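Local coordinates for serpin B3 (Homo sapiens, PDB 4ZK0), which probably inhibits proteases as a member of the serpin family, whose reactive-centre loop traps the enzyme and inserts into the main β-sheet once cleaved, at residues F28-S33 with N178-K183; L89-K94 with N376-I381; K183-K188 with P235-D240; R214-F219 with R279-L284. All coordinates share one frame; numbering follows the deposited sequence.

Contact 1: F28-S33 with N178-K183; sequences FYSPIS and NAIYFK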
# COMPACT_ATOMS: atom_id res chain seq x y z
N PHE A 28 4.67 4.64 5.19
CA PHE A 28 3.52 4.71 4.32
C PHE A 28 3.73 3.85 3.07
O PHE A 28 4.76 3.94 2.36
CB PHE A 28 3.19 6.14 3.89
CG PHE A 28 1.84 6.24 3.19
CD1 PHE A 28 0.64 6.02 3.91
CD2 PHE A 28 1.76 6.48 1.83
CE1 PHE A 28 -0.56 6.06 3.28
CE2 PHE A 28 0.56 6.48 1.19
CZ PHE A 28 -0.61 6.28 1.91
N TYR A 29 2.75 3.01 2.82
CA TYR A 29 2.83 2.07 1.76
C TYR A 29 1.45 1.59 1.37
O TYR A 29 0.49 1.78 2.11
CB TYR A 29 3.79 0.92 2.13
CG TYR A 29 3.41 0.08 3.34
CD1 TYR A 29 3.69 0.50 4.62
CD2 TYR A 29 2.85 -1.16 3.21
CE1 TYR A 29 3.40 -0.25 5.74
CE2 TYR A 29 2.50 -1.91 4.32
CZ TYR A 29 2.81 -1.46 5.61
OH TYR A 29 2.52 -2.19 6.77
N SER A 30 1.40 0.92 0.23
CA SER A 30 0.21 0.25 -0.26
C SER A 30 0.45 -1.25 -0.27
O SER A 30 1.15 -1.75 -1.17
CB SER A 30 -0.19 0.69 -1.68
OG SER A 30 -1.38 -0.01 -2.08
N PRO A 31 -0.10 -1.95 0.75
CA PRO A 31 0.03 -3.38 0.78
C PRO A 31 -0.61 -4.04 -0.44
O PRO A 31 -0.05 -4.99 -1.00
CB PRO A 31 -0.66 -3.78 2.09
CG PRO A 31 -1.59 -2.67 2.41
CD PRO A 31 -0.91 -1.45 1.87
N ILE A 32 -1.77 -3.54 -0.87
CA ILE A 32 -2.45 -4.11 -2.04
C ILE A 32 -1.64 -4.02 -3.33
O ILE A 32 -1.69 -4.93 -4.16
CB ILE A 32 -3.89 -3.55 -2.15
CG1 ILE A 32 -4.76 -4.50 -2.98
CG2 ILE A 32 -3.91 -2.15 -2.71
CD1 ILE A 32 -4.82 -5.91 -2.40
N SER A 33 -0.89 -2.93 -3.52
CA SER A 33 -0.00 -2.75 -4.64
C SER A 33 1.06 -3.84 -4.68
O SER A 33 1.34 -4.47 -5.72
CB SER A 33 0.65 -1.37 -4.54
OG SER A 33 1.65 -1.16 -5.51
N ASN A 178 2.83 -2.53 -10.49
CA ASN A 178 1.50 -2.13 -10.03
C ASN A 178 1.57 -0.69 -9.64
O ASN A 178 2.51 -0.24 -8.97
CB ASN A 178 1.04 -2.93 -8.83
CG ASN A 178 -0.28 -2.47 -8.35
OD1 ASN A 178 -1.35 -2.94 -8.84
ND2 ASN A 178 -0.27 -1.54 -7.45
N ALA A 179 0.58 0.06 -10.09
CA ALA A 179 0.35 1.43 -9.62
C ALA A 179 -1.04 1.50 -9.04
O ALA A 179 -1.93 0.92 -9.62
CB ALA A 179 0.48 2.35 -10.81
N ILE A 180 -1.23 2.23 -7.94
CA ILE A 180 -2.52 2.52 -7.35
C ILE A 180 -2.60 4.02 -7.10
O ILE A 180 -1.56 4.66 -6.77
CB ILE A 180 -2.78 1.69 -6.05
CG1 ILE A 180 -4.10 2.04 -5.38
CG2 ILE A 180 -1.66 1.84 -5.02
CD1 ILE A 180 -4.51 1.00 -4.37
N TYR A 181 -3.79 4.60 -7.40
CA TYR A 181 -4.06 6.04 -7.28
C TYR A 181 -5.44 6.29 -6.61
O TYR A 181 -6.46 5.63 -6.93
CB TYR A 181 -3.94 6.79 -8.63
CG TYR A 181 -4.16 8.26 -8.47
CD1 TYR A 181 -3.18 9.06 -7.93
CD2 TYR A 181 -5.40 8.85 -8.77
CE1 TYR A 181 -3.39 10.42 -7.71
CE2 TYR A 181 -5.61 10.22 -8.59
CZ TYR A 181 -4.61 10.98 -8.05
OH TYR A 181 -4.79 12.33 -7.85
N PHE A 182 -5.43 7.14 -5.58
CA PHE A 182 -6.65 7.52 -4.95
C PHE A 182 -6.71 9.02 -4.73
O PHE A 182 -5.74 9.61 -4.28
CB PHE A 182 -6.82 6.79 -3.64
CG PHE A 182 -7.92 7.35 -2.77
CD1 PHE A 182 -9.23 7.06 -3.05
CD2 PHE A 182 -7.62 8.11 -1.69
CE1 PHE A 182 -10.26 7.59 -2.28
CE2 PHE A 182 -8.63 8.60 -0.89
CZ PHE A 182 -9.96 8.36 -1.19
N LYS A 183 -7.83 9.64 -5.05
CA LYS A 183 -8.08 11.00 -4.64
C LYS A 183 -9.54 11.15 -4.22
O LYS A 183 -10.41 10.80 -4.95
CB LYS A 183 -7.74 11.98 -5.76
CG LYS A 183 -7.68 13.43 -5.28
CD LYS A 183 -7.29 14.45 -6.36
CE LYS A 183 -6.92 15.76 -5.66
NZ LYS A 183 -7.30 16.95 -6.47
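S33 and N178 meet through their polar ends, and I180 packs beside them against S30 and I32. The amide nitrogen ND2 of N178 reaches OG of S33 at 2.8 Å, a weak bond because the N-H is bent to 141° at the hydrogen. N178 extends its CG anti to the backbone N (chi1 178°), which carries the amide off the strand toward the start of helix 31-42. Two residues further along strand 174-185, I180 presents two branches to this helix start: CG2 lies 3.5 Å from OG of S30, while CD1 abuts CG2 of I32 at 3.6 Å, the two isoleucines crossing at about a right angle.

Behind this first shell, S30 is the N-cap of the helix, and its OG accepts the backbone N of S33 at 3.3 Å. The same hydroxyl bonds L382 O, and the backbone N of S30 bonds H330. S33 OG has a second partner in T347 of strand 340-351, set between strands 174-185 and 325-336, consistent with the reactive-centre loop inserted after cleavage. This is the shutter region of the serpin fold, where helix 31-42 (helix B of serpins) underlies the central sheet. With every touching residue buried, the serine hydroxyls find protein partners, so a small polar network set among isoleucine methyls ties the helix start to the sheet.

Contact 2: L89-K94 with N376-I381; sequences LTEFNK and NKTNSI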
# COMPACT_ATOMS: atom_id res chain seq x y z
N LEU A 89 -9.92 -6.22 -8.28
CA LEU A 89 -9.47 -5.20 -9.21
C LEU A 89 -10.66 -4.55 -9.93
O LEU A 89 -10.68 -3.33 -10.13
CB LEU A 89 -8.49 -5.79 -10.25
CG LEU A 89 -7.10 -6.07 -9.69
CD1 LEU A 89 -6.28 -6.83 -10.69
CD2 LEU A 89 -6.47 -4.76 -9.30
N THR A 90 -11.62 -5.37 -10.33
CA THR A 90 -12.81 -4.85 -10.99
C THR A 90 -13.62 -3.98 -10.02
O THR A 90 -14.17 -2.97 -10.41
CB THR A 90 -13.73 -5.95 -11.51
OG1 THR A 90 -12.96 -6.91 -12.22
CG2 THR A 90 -14.73 -5.35 -12.47
N GLU A 91 -13.67 -4.41 -8.77
CA GLU A 91 -14.37 -3.67 -7.75
C GLU A 91 -13.66 -2.34 -7.41
O GLU A 91 -14.31 -1.34 -7.25
CB GLU A 91 -14.57 -4.58 -6.54
CG GLU A 91 -15.45 -4.01 -5.43
CD GLU A 91 -16.89 -3.78 -5.84
OE1 GLU A 91 -17.34 -4.31 -6.89
OE2 GLU A 91 -17.58 -3.04 -5.09
N PHE A 92 -12.33 -2.30 -7.42
CA PHE A 92 -11.62 -1.10 -7.06
C PHE A 92 -11.61 -0.03 -8.15
O PHE A 92 -11.56 1.16 -7.85
CB PHE A 92 -10.16 -1.43 -6.65
CG PHE A 92 -10.04 -2.27 -5.39
CD1 PHE A 92 -11.05 -2.32 -4.49
CD2 PHE A 92 -8.91 -2.97 -5.13
CE1 PHE A 92 -10.95 -3.09 -3.34
CE2 PHE A 92 -8.77 -3.73 -3.98
CZ PHE A 92 -9.81 -3.78 -3.07
N ASN A 93 -11.59 -0.44 -9.41
CA ASN A 93 -11.49 0.49 -10.49
C ASN A 93 -12.84 1.18 -10.75
O ASN A 93 -13.51 0.88 -11.71
CB ASN A 93 -10.94 -0.16 -11.73
CG ASN A 93 -9.44 -0.31 -11.65
OD1 ASN A 93 -8.89 -1.41 -11.53
ND2 ASN A 93 -8.75 0.81 -11.72
N LYS A 94 -13.16 2.11 -9.86
CA LYS A 94 -14.36 2.87 -9.87
C LYS A 94 -14.00 4.28 -9.48
O LYS A 94 -13.25 4.49 -8.54
CB LYS A 94 -15.34 2.32 -8.84
CG LYS A 94 -16.41 3.31 -8.43
CD LYS A 94 -17.48 2.64 -7.58
CE LYS A 94 -18.69 3.54 -7.43
NZ LYS A 94 -19.93 2.77 -7.72
N ASN A 376 -14.46 0.31 1.82
CA ASN A 376 -15.45 -0.16 2.79
C ASN A 376 -16.31 -1.35 2.36
O ASN A 376 -16.67 -2.18 3.19
CB ASN A 376 -16.42 0.99 3.18
CG ASN A 376 -15.72 2.13 3.90
OD1 ASN A 376 -16.11 3.31 3.78
ND2 ASN A 376 -14.69 1.81 4.64
N LYS A 377 -16.65 -1.40 1.09
CA LYS A 377 -17.43 -2.49 0.49
C LYS A 377 -16.72 -3.84 0.59
O LYS A 377 -17.31 -4.82 1.06
CB LYS A 377 -17.77 -2.13 -0.97
CG LYS A 377 -18.55 -3.18 -1.75
CD LYS A 377 -20.01 -3.35 -1.30
CE LYS A 377 -20.39 -4.82 -1.09
NZ LYS A 377 -20.16 -5.67 -2.30
N THR A 378 -15.45 -3.88 0.20
CA THR A 378 -14.63 -5.09 0.15
C THR A 378 -13.93 -5.23 1.47
O THR A 378 -13.31 -6.22 1.76
CB THR A 378 -13.54 -5.00 -0.93
OG1 THR A 378 -12.65 -3.90 -0.67
CG2 THR A 378 -14.19 -4.82 -2.34
N ASN A 379 -14.01 -4.19 2.27
CA ASN A 379 -13.23 -4.12 3.44
C ASN A 379 -11.68 -4.32 3.30
O ASN A 379 -11.04 -5.00 4.09
CB ASN A 379 -13.84 -5.02 4.50
CG ASN A 379 -13.46 -4.54 5.85
OD1 ASN A 379 -14.02 -3.56 6.35
ND2 ASN A 379 -12.43 -5.10 6.39
N SER A 380 -11.09 -3.69 2.29
CA SER A 380 -9.72 -3.90 1.96
C SER A 380 -8.90 -2.69 2.41
O SER A 380 -9.34 -1.52 2.27
CB SER A 380 -9.54 -4.08 0.45
OG SER A 380 -10.30 -5.16 -0.04
N ILE A 381 -7.70 -2.96 2.85
CA ILE A 381 -6.78 -1.85 3.20
C ILE A 381 -5.87 -1.55 2.03
O ILE A 381 -5.08 -2.39 1.60
CB ILE A 381 -6.02 -2.08 4.52
CG1 ILE A 381 -7.04 -2.24 5.65
CG2 ILE A 381 -5.07 -0.91 4.80
CD1 ILE A 381 -6.47 -2.77 6.96
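T378 OG1 and S380 OG, hydrogen-bonded at 2.7 Å, together receive the edge of the F92 ring. Either hydroxyl could be the donor of that bond. S380 OG also bonds S5 near the N-terminus, and Q375 gives T378 OG1 a weak bond, so each hydroxyl has a further partner. Both oxygens lie close to the plane of the phenyl ring: T378 OG1 is 3.3 Å from CE1 of F92, and S380 OG is 3.4 Å from CZ of F92. The ring therefore meets them with its C-H rim and not with a face.

F92 places CG anti to its carbonyl carbon (chi1 -65°), which swings the ring off the last turn of helix 80-92 toward the turn between strands 369-375 and 380-387. On the more exposed side, CG of E91 packs on the methyl CG2 of T378 at 3.4 Å. The E91 chain bends at chi2 and carries OE2 to within 3.5 Å of CG of K377; the opposite charges, E91 OE2 and K377 NZ, stand 4.6 Å apart and make no salt bridge. N379 and S380, both facing Q375, form a G1 bulge in the hairpin that carries the hydroxyls. No hydrogen bond joins the two segments, so the junction rests on van der Waals packing, with the weakly polar C-H rim of an aromatic ring probably favoured next to hydroxyl oxygens.

Contact 3: K183-K188 with P235-D240; sequences KGQWEK and PYKGKD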
# COMPACT_ATOMS: atom_id res chain seq x y z
N LYS A 183 -7.83 9.64 -5.05
CA LYS A 183 -8.08 11.00 -4.64
C LYS A 183 -9.54 11.15 -4.22
O LYS A 183 -10.41 10.80 -4.95
CB LYS A 183 -7.74 11.98 -5.76
CG LYS A 183 -7.68 13.43 -5.28
CD LYS A 183 -7.29 14.45 -6.36
CE LYS A 183 -6.92 15.76 -5.66
NZ LYS A 183 -7.30 16.95 -6.47
N GLY A 184 -9.80 11.66 -3.04
CA GLY A 184 -11.15 11.66 -2.52
C GLY A 184 -11.41 12.93 -1.71
O GLY A 184 -10.57 13.37 -0.92
N GLN A 185 -12.60 13.49 -1.90
CA GLN A 185 -13.10 14.54 -1.04
C GLN A 185 -13.53 13.92 0.29
O GLN A 185 -14.11 12.86 0.29
CB GLN A 185 -14.38 15.17 -1.62
CG GLN A 185 -14.19 15.86 -2.96
CD GLN A 185 -15.52 16.45 -3.45
OE1 GLN A 185 -16.28 16.99 -2.66
NE2 GLN A 185 -15.81 16.29 -4.70
N TRP A 186 -13.34 14.63 1.38
CA TRP A 186 -13.86 14.16 2.63
C TRP A 186 -15.39 14.23 2.59
O TRP A 186 -15.97 15.10 1.94
CB TRP A 186 -13.43 15.05 3.78
CG TRP A 186 -12.04 15.03 4.12
CD1 TRP A 186 -11.23 16.11 4.13
CD2 TRP A 186 -11.25 13.92 4.54
NE1 TRP A 186 -9.97 15.75 4.50
CE2 TRP A 186 -9.94 14.40 4.75
CE3 TRP A 186 -11.51 12.56 4.75
CZ2 TRP A 186 -8.91 13.59 5.16
CZ3 TRP A 186 -10.50 11.77 5.18
CH2 TRP A 186 -9.19 12.28 5.36
N GLU A 187 -16.05 13.34 3.29
CA GLU A 187 -17.47 13.48 3.40
C GLU A 187 -17.81 14.82 4.09
O GLU A 187 -18.70 15.54 3.65
CB GLU A 187 -18.03 12.37 4.22
CG GLU A 187 -19.41 12.72 4.67
CD GLU A 187 -20.32 11.64 4.33
OE1 GLU A 187 -20.46 10.75 5.19
OE2 GLU A 187 -20.79 11.65 3.16
N LYS A 188 -17.09 15.14 5.15
CA LYS A 188 -17.23 16.42 5.81
C LYS A 188 -15.91 17.13 5.72
O LYS A 188 -14.96 16.77 6.39
CB LYS A 188 -17.60 16.14 7.26
CG LYS A 188 -19.05 15.71 7.38
CD LYS A 188 -19.25 14.65 8.44
CE LYS A 188 -20.72 14.45 8.74
NZ LYS A 188 -20.84 13.62 9.98
N PRO A 235 -14.92 9.31 6.94
CA PRO A 235 -15.34 8.85 5.61
C PRO A 235 -15.05 9.82 4.44
O PRO A 235 -15.02 11.04 4.64
CB PRO A 235 -16.87 8.65 5.77
CG PRO A 235 -17.17 8.93 7.19
CD PRO A 235 -16.08 9.78 7.73
N TYR A 236 -14.75 9.27 3.26
CA TYR A 236 -14.77 10.06 2.02
C TYR A 236 -16.22 10.18 1.53
O TYR A 236 -17.14 9.39 1.92
CB TYR A 236 -13.83 9.46 0.97
CG TYR A 236 -12.40 9.53 1.48
CD1 TYR A 236 -11.68 10.69 1.39
CD2 TYR A 236 -11.81 8.44 2.10
CE1 TYR A 236 -10.39 10.77 1.89
CE2 TYR A 236 -10.52 8.50 2.60
CZ TYR A 236 -9.82 9.68 2.50
OH TYR A 236 -8.56 9.78 3.05
N LYS A 237 -16.46 11.21 0.73
CA LYS A 237 -17.77 11.44 0.20
C LYS A 237 -18.24 10.22 -0.58
O LYS A 237 -17.55 9.76 -1.47
CB LYS A 237 -17.78 12.67 -0.67
CG LYS A 237 -19.21 13.14 -0.99
CD LYS A 237 -19.19 14.46 -1.76
CE LYS A 237 -20.57 14.81 -2.31
NZ LYS A 237 -20.48 16.18 -2.90
N GLY A 238 -19.40 9.69 -0.20
CA GLY A 238 -20.02 8.56 -0.89
C GLY A 238 -19.86 7.39 0.04
O GLY A 238 -20.58 6.41 -0.02
N LYS A 239 -18.86 7.49 0.92
CA LYS A 239 -18.61 6.45 1.91
C LYS A 239 -18.21 5.12 1.33
O LYS A 239 -18.15 4.16 2.08
CB LYS A 239 -19.84 6.24 2.83
CG LYS A 239 -20.13 7.37 3.81
CD LYS A 239 -21.08 6.84 4.90
CE LYS A 239 -21.09 7.64 6.20
NZ LYS A 239 -22.19 8.65 6.17
N ASP A 240 -17.86 5.05 0.06
CA ASP A 240 -17.21 3.86 -0.44
C ASP A 240 -15.79 3.63 0.13
O ASP A 240 -15.32 2.49 0.10
CB ASP A 240 -17.08 3.89 -1.94
CG ASP A 240 -18.41 3.83 -2.64
OD1 ASP A 240 -19.43 3.59 -1.97
OD2 ASP A 240 -18.39 4.06 -3.85
O HOH W 1 -15.42 13.07 6.50
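Y236 runs along the backbone of Q185 and then over the indole of W186. Its CB lies 3.5 Å from Q185 O, and CD1 stays beside that oxygen, which is near the plane of the phenol ring. Farther out, CE1 of Y236 comes over one face of the indole, 3.4 Å from W186 CZ3. The phenol ring and the six-membered ring of the indole are almost parallel, 11° apart, but slid so far that they barely overlap. At the tip, OH of Y236 sits 3.5 Å from W186 CH2.

The backbones are bridged at these residues: K237 N donates to Q185 O and E187 N to P235 O, both at 2.9 Å. P235 O also accepts from a water that in turn accepts K188 N. A type II turn from Y236 to K239, with G238 at positive phi, brings NZ of K239 to OE1 of E187 at 2.9 Å, a salt bridge on the syn side of the carboxylate. These aromatics belong to the breach, where the reactive-centre loop enters the main sheet. Y236 OH, buried, has no polar partner in the model; carbon packing joins the rings, backbone bonds the segments, and the salt bridge the more exposed edge.

Contact 4: R214-F219 with R279-L284; sequences RQYTSF and RVDLHL. With ZN (zinc ion), chain B.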
# COMPACT_ATOMS: atom_id res chain seq x y z
N ARG A 214 -9.22 21.51 11.90
CA ARG A 214 -10.13 21.28 13.04
C ARG A 214 -11.58 21.30 12.61
O ARG A 214 -12.00 22.16 11.83
CB ARG A 214 -9.95 22.33 14.14
CG ARG A 214 -8.53 22.44 14.64
CD ARG A 214 -8.41 23.61 15.61
NE ARG A 214 -8.41 24.86 14.90
CZ ARG A 214 -8.60 26.06 15.47
NH1 ARG A 214 -8.87 26.19 16.76
NH2 ARG A 214 -8.55 27.14 14.71
N GLN A 215 -12.32 20.38 13.22
CA GLN A 215 -13.71 20.14 12.88
C GLN A 215 -14.42 19.55 14.08
O GLN A 215 -13.84 18.75 14.79
CB GLN A 215 -13.72 19.08 11.77
CG GLN A 215 -14.88 19.16 10.89
CD GLN A 215 -14.91 17.97 9.96
OE1 GLN A 215 -13.91 17.57 9.41
NE2 GLN A 215 -16.08 17.41 9.80
N TYR A 216 -15.68 19.87 14.26
CA TYR A 216 -16.45 19.26 15.32
C TYR A 216 -17.69 18.67 14.69
O TYR A 216 -18.61 19.40 14.33
CB TYR A 216 -16.81 20.30 16.38
CG TYR A 216 -17.59 19.73 17.56
CD1 TYR A 216 -16.95 18.94 18.49
CD2 TYR A 216 -18.96 19.98 17.73
CE1 TYR A 216 -17.64 18.40 19.56
CE2 TYR A 216 -19.66 19.45 18.81
CZ TYR A 216 -18.98 18.66 19.72
OH TYR A 216 -19.60 18.11 20.81
N THR A 217 -17.73 17.36 14.52
CA THR A 217 -18.85 16.73 13.85
C THR A 217 -18.88 15.33 14.35
O THR A 217 -17.96 14.92 15.06
CB THR A 217 -18.72 16.76 12.30
OG1 THR A 217 -17.62 15.94 11.87
CG2 THR A 217 -18.54 18.19 11.79
N SER A 218 -19.91 14.56 14.01
CA SER A 218 -19.93 13.18 14.47
C SER A 218 -19.33 12.18 13.48
O SER A 218 -19.45 12.31 12.26
CB SER A 218 -21.35 12.78 14.82
OG SER A 218 -22.18 13.47 13.93
N PHE A 219 -18.76 11.14 14.05
CA PHE A 219 -17.99 10.16 13.33
C PHE A 219 -18.15 8.90 14.15
O PHE A 219 -18.38 9.00 15.34
CB PHE A 219 -16.48 10.49 13.38
CG PHE A 219 -16.08 11.72 12.64
CD1 PHE A 219 -15.96 11.72 11.25
CD2 PHE A 219 -15.74 12.88 13.33
CE1 PHE A 219 -15.53 12.86 10.56
CE2 PHE A 219 -15.31 14.02 12.66
CZ PHE A 219 -15.22 14.02 11.28
N ARG A 279 -19.94 12.72 18.69
CA ARG A 279 -19.48 14.05 18.34
C ARG A 279 -18.05 14.18 18.74
O ARG A 279 -17.69 13.95 19.89
CB ARG A 279 -20.29 15.11 19.05
CG ARG A 279 -21.73 15.09 18.59
CD ARG A 279 -22.20 16.49 18.26
NE ARG A 279 -23.64 16.58 18.38
CZ ARG A 279 -24.31 16.53 19.54
NH1 ARG A 279 -23.66 16.41 20.70
NH2 ARG A 279 -25.63 16.62 19.52
N VAL A 280 -17.21 14.53 17.78
CA VAL A 280 -15.80 14.49 18.04
C VAL A 280 -15.23 15.82 17.62
O VAL A 280 -15.49 16.27 16.53
CB VAL A 280 -15.11 13.35 17.31
CG1 VAL A 280 -13.63 13.32 17.67
CG2 VAL A 280 -15.78 12.03 17.71
N ASP A 281 -14.48 16.43 18.53
CA ASP A 281 -13.62 17.53 18.21
C ASP A 281 -12.32 16.93 17.61
O ASP A 281 -11.40 16.50 18.32
CB ASP A 281 -13.32 18.36 19.48
CG ASP A 281 -12.49 19.58 19.18
OD1 ASP A 281 -12.64 20.14 18.08
OD2 ASP A 281 -11.68 19.98 20.02
N LEU A 282 -12.27 16.95 16.28
CA LEU A 282 -11.23 16.33 15.55
C LEU A 282 -10.25 17.38 15.13
O LEU A 282 -10.62 18.31 14.41
CB LEU A 282 -11.80 15.64 14.35
CG LEU A 282 -10.80 15.10 13.33
CD1 LEU A 282 -9.90 14.02 13.87
CD2 LEU A 282 -11.55 14.61 12.12
N HIS A 283 -9.01 17.20 15.57
CA HIS A 283 -7.90 18.00 15.13
C HIS A 283 -7.00 17.06 14.34
O HIS A 283 -6.43 16.09 14.90
CB HIS A 283 -7.12 18.56 16.32
CG HIS A 283 -7.84 19.64 17.07
ND1 HIS A 283 -7.16 20.51 17.90
CD2 HIS A 283 -9.13 20.00 17.10
CE1 HIS A 283 -8.03 21.35 18.43
NE2 HIS A 283 -9.23 21.07 17.96
N LEU A 284 -6.87 17.31 13.05
CA LEU A 284 -6.05 16.47 12.19
C LEU A 284 -5.10 17.36 11.38
O LEU A 284 -5.53 18.31 10.71
CB LEU A 284 -6.98 15.69 11.26
CG LEU A 284 -6.31 14.67 10.32
CD1 LEU A 284 -5.86 13.38 11.03
CD2 LEU A 284 -7.25 14.34 9.18
ZN ZN B . -11.20 21.77 18.35
O HOH W 2 -12.48 22.65 16.65
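R214 opens an antiparallel strand pair in which strand 206-224 runs beside strand 276-294, in the part of the serpin fold known as sheet C. Its CG sits over one face of the H283 imidazole, 3.6 Å from the ring centroid, a CH-pi contact, and its guanidinium goes on to D194 O. The covered ring binds zinc through NE2 of H283 at 2.1 Å. D281, two residues earlier on the same face, chelates the ion unevenly, OD1 at 2.2 Å and OD2 at 2.5 Å, and a water fills another position. H364 stacks on H283 and bonds D281 OD2, a second-shell residue in contact with both ligands.

Q215 next pairs with L282 through two backbone bonds. Y216 places CG anti to its backbone N (chi1 -178°), carrying its ring obliquely across the neighbouring strand: CD1 passes D281 CB, and OH touches CB of R279 at 3.5 Å. The OH also takes a weak bond from N360 N. T217 repeats the paired backbone bonds with V280. S218 lies opposite R279 on the zinc-bearing face. F219 ends the run with its ring against V280 and L282, the buried side chains of the other strand, next to P235 and L232: V280 CB meets the edge of its ring, and F219 CZ touches L282 CD2 at 3.8 Å.

Overall arrangement
Contact 1 is the core, its centre about 4 Å from the centre of the chain, and wholly buried; contacts 2, 3 and 4 are partly buried and lie progressively farther out. Strand 174-185 serves contacts 1 and 3, which share K183 and touch through F182 and Y236, putting shutter and breach on one strand. Contact 2 meets contact 1 where I381 packs on P31 and I32, and joins contact 3 by a probable N376-D240 backbone bond. K188 and P235 of contact 3 pack on the strand of contact 4. The core mixes a weak serine-asparagine bond and a helix cap with isoleucine packing; contact 2 relies on ring-edge packing, the outer pair on salt bridge and zinc.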